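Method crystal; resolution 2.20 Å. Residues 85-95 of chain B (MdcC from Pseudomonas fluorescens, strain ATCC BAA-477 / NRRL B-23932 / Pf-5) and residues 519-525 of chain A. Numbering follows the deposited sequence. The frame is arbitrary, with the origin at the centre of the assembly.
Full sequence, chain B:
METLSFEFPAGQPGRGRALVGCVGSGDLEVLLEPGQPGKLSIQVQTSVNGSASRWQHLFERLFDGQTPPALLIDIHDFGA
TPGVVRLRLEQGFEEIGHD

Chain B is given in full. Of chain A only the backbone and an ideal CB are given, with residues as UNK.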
# COMPACT_ATOMS: atom_id res chain seq x y z
N VAL B 85 7.36 -10.31 14.42
CA VAL B 85 6.24 -10.91 15.15
C VAL B 85 4.99 -11.02 14.27
O VAL B 85 4.40 -12.10 14.13
CB VAL B 85 5.88 -10.10 16.42
CG1 VAL B 85 4.65 -10.68 17.07
CG2 VAL B 85 7.04 -10.05 17.41
N ARG B 86 4.59 -9.91 13.65
CA ARG B 86 3.43 -9.92 12.77
C ARG B 86 3.55 -10.96 11.65
O ARG B 86 2.62 -11.74 11.42
CB ARG B 86 3.20 -8.53 12.16
CG ARG B 86 2.09 -8.56 11.14
CD ARG B 86 1.71 -7.21 10.59
NE ARG B 86 0.72 -7.40 9.54
CZ ARG B 86 0.28 -6.45 8.72
NH1 ARG B 86 0.76 -5.21 8.82
NH2 ARG B 86 -0.62 -6.75 7.81
N LEU B 87 4.70 -10.98 10.98
CA LEU B 87 4.93 -11.90 9.87
C LEU B 87 4.79 -13.38 10.29
O LEU B 87 4.16 -14.17 9.60
CB LEU B 87 6.31 -11.65 9.27
CG LEU B 87 6.57 -12.25 7.89
CD1 LEU B 87 5.52 -11.74 6.88
CD2 LEU B 87 7.98 -11.89 7.43
N ARG B 88 5.37 -13.73 11.43
CA ARG B 88 5.26 -15.09 11.95
C ARG B 88 3.86 -15.50 12.37
O ARG B 88 3.46 -16.64 12.15
CB ARG B 88 6.19 -15.26 13.13
CG ARG B 88 7.57 -15.47 12.65
CD ARG B 88 8.34 -16.21 13.67
NE ARG B 88 9.21 -17.20 13.06
CZ ARG B 88 10.32 -16.92 12.40
NH1 ARG B 88 10.69 -15.66 12.23
NH2 ARG B 88 11.05 -17.92 11.90
N LEU B 89 3.14 -14.57 12.98
CA LEU B 89 1.77 -14.82 13.38
C LEU B 89 0.94 -15.09 12.14
O LEU B 89 0.07 -15.97 12.15
CB LEU B 89 1.21 -13.64 14.17
CG LEU B 89 1.52 -13.69 15.67
CD1 LEU B 89 1.33 -12.34 16.32
CD2 LEU B 89 0.59 -14.72 16.28
N GLU B 90 1.21 -14.35 11.06
CA GLU B 90 0.48 -14.56 9.81
C GLU B 90 0.87 -15.90 9.19
O GLU B 90 0.01 -16.62 8.68
CB GLU B 90 0.71 -13.38 8.85
CG GLU B 90 -0.08 -12.11 9.25
CD GLU B 90 0.43 -10.81 8.59
OE1 GLU B 90 1.65 -10.69 8.32
OE2 GLU B 90 -0.40 -9.89 8.37
N GLN B 91 2.16 -16.26 9.27
CA GLN B 91 2.62 -17.59 8.85
C GLN B 91 1.91 -18.73 9.61
O GLN B 91 1.53 -19.75 9.03
CB GLN B 91 4.13 -17.74 9.05
CG GLN B 91 4.99 -16.80 8.22
CD GLN B 91 6.49 -16.97 8.51
OE1 GLN B 91 6.89 -17.64 9.49
NE2 GLN B 91 7.33 -16.36 7.67
N GLY B 92 1.78 -18.55 10.92
CA GLY B 92 1.09 -19.51 11.77
C GLY B 92 -0.37 -19.67 11.39
O GLY B 92 -0.84 -20.80 11.21
N PHE B 93 -1.09 -18.56 11.27
CA PHE B 93 -2.52 -18.58 10.90
C PHE B 93 -2.72 -19.20 9.53
O PHE B 93 -3.72 -19.88 9.30
CB PHE B 93 -3.12 -17.17 10.93
CG PHE B 93 -3.57 -16.73 12.30
CD1 PHE B 93 -2.76 -15.91 13.08
CD2 PHE B 93 -4.79 -17.15 12.82
CE1 PHE B 93 -3.17 -15.50 14.35
CE2 PHE B 93 -5.20 -16.75 14.08
CZ PHE B 93 -4.39 -15.92 14.85
N GLU B 94 -1.77 -18.96 8.62
CA GLU B 94 -1.78 -19.55 7.29
C GLU B 94 -1.77 -21.08 7.30
O GLU B 94 -2.56 -21.71 6.61
CB GLU B 94 -0.59 -19.05 6.48
CG GLU B 94 -0.90 -18.74 5.02
CD GLU B 94 -1.42 -17.31 4.85
OE1 GLU B 94 -1.59 -16.61 5.87
OE2 GLU B 94 -1.64 -16.89 3.69
N GLU B 95 -0.83 -21.66 8.06
CA GLU B 95 -0.73 -23.12 8.18
C GLU B 95 -1.96 -23.78 8.81
O GLU B 95 -2.42 -24.83 8.35
CB GLU B 95 0.50 -23.50 9.00
CG GLU B 95 1.81 -23.32 8.28
CD GLU B 95 2.98 -23.95 9.02
OE1 GLU B 95 2.77 -24.98 9.70
OE2 GLU B 95 4.10 -23.42 8.92
N UNK A 519 1.29 -9.07 -3.81
CA UNK A 519 2.23 -9.79 -2.95
C UNK A 519 1.52 -10.33 -1.72
O UNK A 519 0.85 -9.58 -1.01
CB UNK A 519 3.39 -8.88 -2.53
N UNK A 520 1.67 -11.62 -1.45
CA UNK A 520 1.15 -12.20 -0.22
C UNK A 520 2.26 -12.20 0.82
O UNK A 520 3.32 -12.78 0.58
CB UNK A 520 0.62 -13.61 -0.45
N UNK A 521 2.04 -11.56 1.97
CA UNK A 521 3.10 -11.39 2.98
C UNK A 521 3.83 -12.69 3.31
O UNK A 521 5.06 -12.72 3.39
CB UNK A 521 2.50 -10.81 4.26
N UNK A 522 3.06 -13.77 3.51
CA UNK A 522 3.63 -15.06 3.89
C UNK A 522 4.49 -15.69 2.79
O UNK A 522 5.24 -16.64 3.05
CB UNK A 522 2.50 -16.02 4.27
N UNK A 523 4.42 -15.16 1.56
CA UNK A 523 5.32 -15.63 0.51
C UNK A 523 6.78 -15.19 0.72
O UNK A 523 7.70 -15.78 0.15
CB UNK A 523 4.82 -15.13 -0.85
N UNK A 524 6.99 -14.16 1.54
CA UNK A 524 8.35 -13.68 1.80
C UNK A 524 9.13 -14.69 2.62
O UNK A 524 8.77 -14.97 3.76
CB UNK A 524 8.32 -12.33 2.52
N UNK A 525 10.21 -15.22 2.05
CA UNK A 525 11.10 -16.10 2.79
C UNK A 525 12.48 -16.18 2.17
O UNK A 525 12.70 -15.73 1.04
CB UNK A 525 10.49 -17.50 2.88

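Chain B offers one helix, and the segment of chain A lies near Arg86(B), Leu87(B), Glu90(B), Gln91(B) and Glu94(B).

Position 519 is extended, with phi/psi of -110/128. Its CB has nothing of the helix within 5.5 Å. The residue is Ile519(A), and it makes no contact with the stretch.

Position 520 is also extended. Its CB points sideways and is not near the helix. A short side chain would not reach chain B. A long one could approach the carboxylate of Glu94(B), which favours a basic group, though a polar one would also do. The residue is Arg520(A). Its CD lies 3.6 Å from Glu94(B) OE2, and its NE is 4.6 Å from the same OE2, beyond a salt bridge.

Position 521 starts a 3-10 segment, and its CB points toward the helix. The CB is 4.1 Å from Leu87(B) CD1 and 4.1 Å from Glu90(B) OE1. Methylene groups would suit the leucine, and a donor or positive charge would suit the glutamate. The nearby guanidinium of Arg86(B) argues against a simple positive charge, but Glu90(B) already binds it. The residue is Arg521(A). Its NE forms a salt bridge with Glu90(B) OE1 at 3.6 Å. Its guanidinium lies flat on that of Arg86(B), centres 3.4 Å apart and planes at 29°. Arg521(A) NH1 and Arg86(B) NH2 are 2.9 Å apart, but both are donors and no hydrogen bond forms. Water 1 accepts from Arg521(A) NH1 at 3.2 Å and, weakly, from Arg86(B) NH1 at 3.3 Å.

Position 522 also points toward the helix. Its CB is 4.2 Å from Glu94(B) CD and 4.7 Å from Gln91(B) CG. A small side chain fits this close approach, and a hydroxyl could use the carboxylate. Serine, threonine or alanine would suit. The residue is Thr522(A), chi1 p. Its OG1 donates a weak hydrogen bond to Glu94(B) OE2, 3.3 Å. Its CG2 packs 3.7 Å from Glu90(B) O.

The CB of position 523 points away and has nothing of the helix within 5.5 Å, so chain B sets no preference. It is Asp523(A). Arg520(A) NH1 lies 3.6 Å from Asp523(A) OD1, a long salt bridge of charges only, with no N-H pointed at the oxygen.

Position 524 points sideways, its CB 4.9 Å from Leu87(B) CD2. A small apolar residue suits. It is Ala524(A), a light neighbour of that leucine.

Position 525 is extended and not near the helix, which leaves the choice open. It is Ser525(A).

Chain A (519-525) IRRTDAS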
# COMPACT_ATOMS: atom_id res chain seq x y z
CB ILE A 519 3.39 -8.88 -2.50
CG1 ILE A 519 4.32 -8.53 -3.67
CG2 ILE A 519 4.17 -9.53 -1.38
CD1 ILE A 519 5.39 -7.47 -3.31
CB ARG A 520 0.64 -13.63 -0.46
CG ARG A 520 -0.24 -14.19 0.67
CD ARG A 520 -0.37 -15.73 0.58
NE ARG A 520 -0.72 -16.20 -0.77
CZ ARG A 520 -0.58 -17.45 -1.19
NH1 ARG A 520 -0.08 -18.39 -0.39
NH2 ARG A 520 -0.92 -17.78 -2.43
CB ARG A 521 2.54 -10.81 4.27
CG ARG A 521 1.44 -9.80 4.10
CD ARG A 521 1.05 -9.23 5.44
NE ARG A 521 1.98 -8.18 5.80
CZ ARG A 521 1.72 -6.89 5.63
NH1 ARG A 521 0.53 -6.49 5.16
NH2 ARG A 521 2.65 -6.00 5.96
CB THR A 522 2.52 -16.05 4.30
OG1 THR A 522 1.55 -16.14 3.26
CG2 THR A 522 1.84 -15.58 5.60
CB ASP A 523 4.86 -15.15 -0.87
CG ASP A 523 3.65 -15.94 -1.40
OD1 ASP A 523 3.23 -16.94 -0.77
OD2 ASP A 523 3.14 -15.56 -2.47
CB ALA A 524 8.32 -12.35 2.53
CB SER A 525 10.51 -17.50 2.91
OG SER A 525 10.73 -18.23 1.73
O HOH W 1 0.42 -3.45 6.00
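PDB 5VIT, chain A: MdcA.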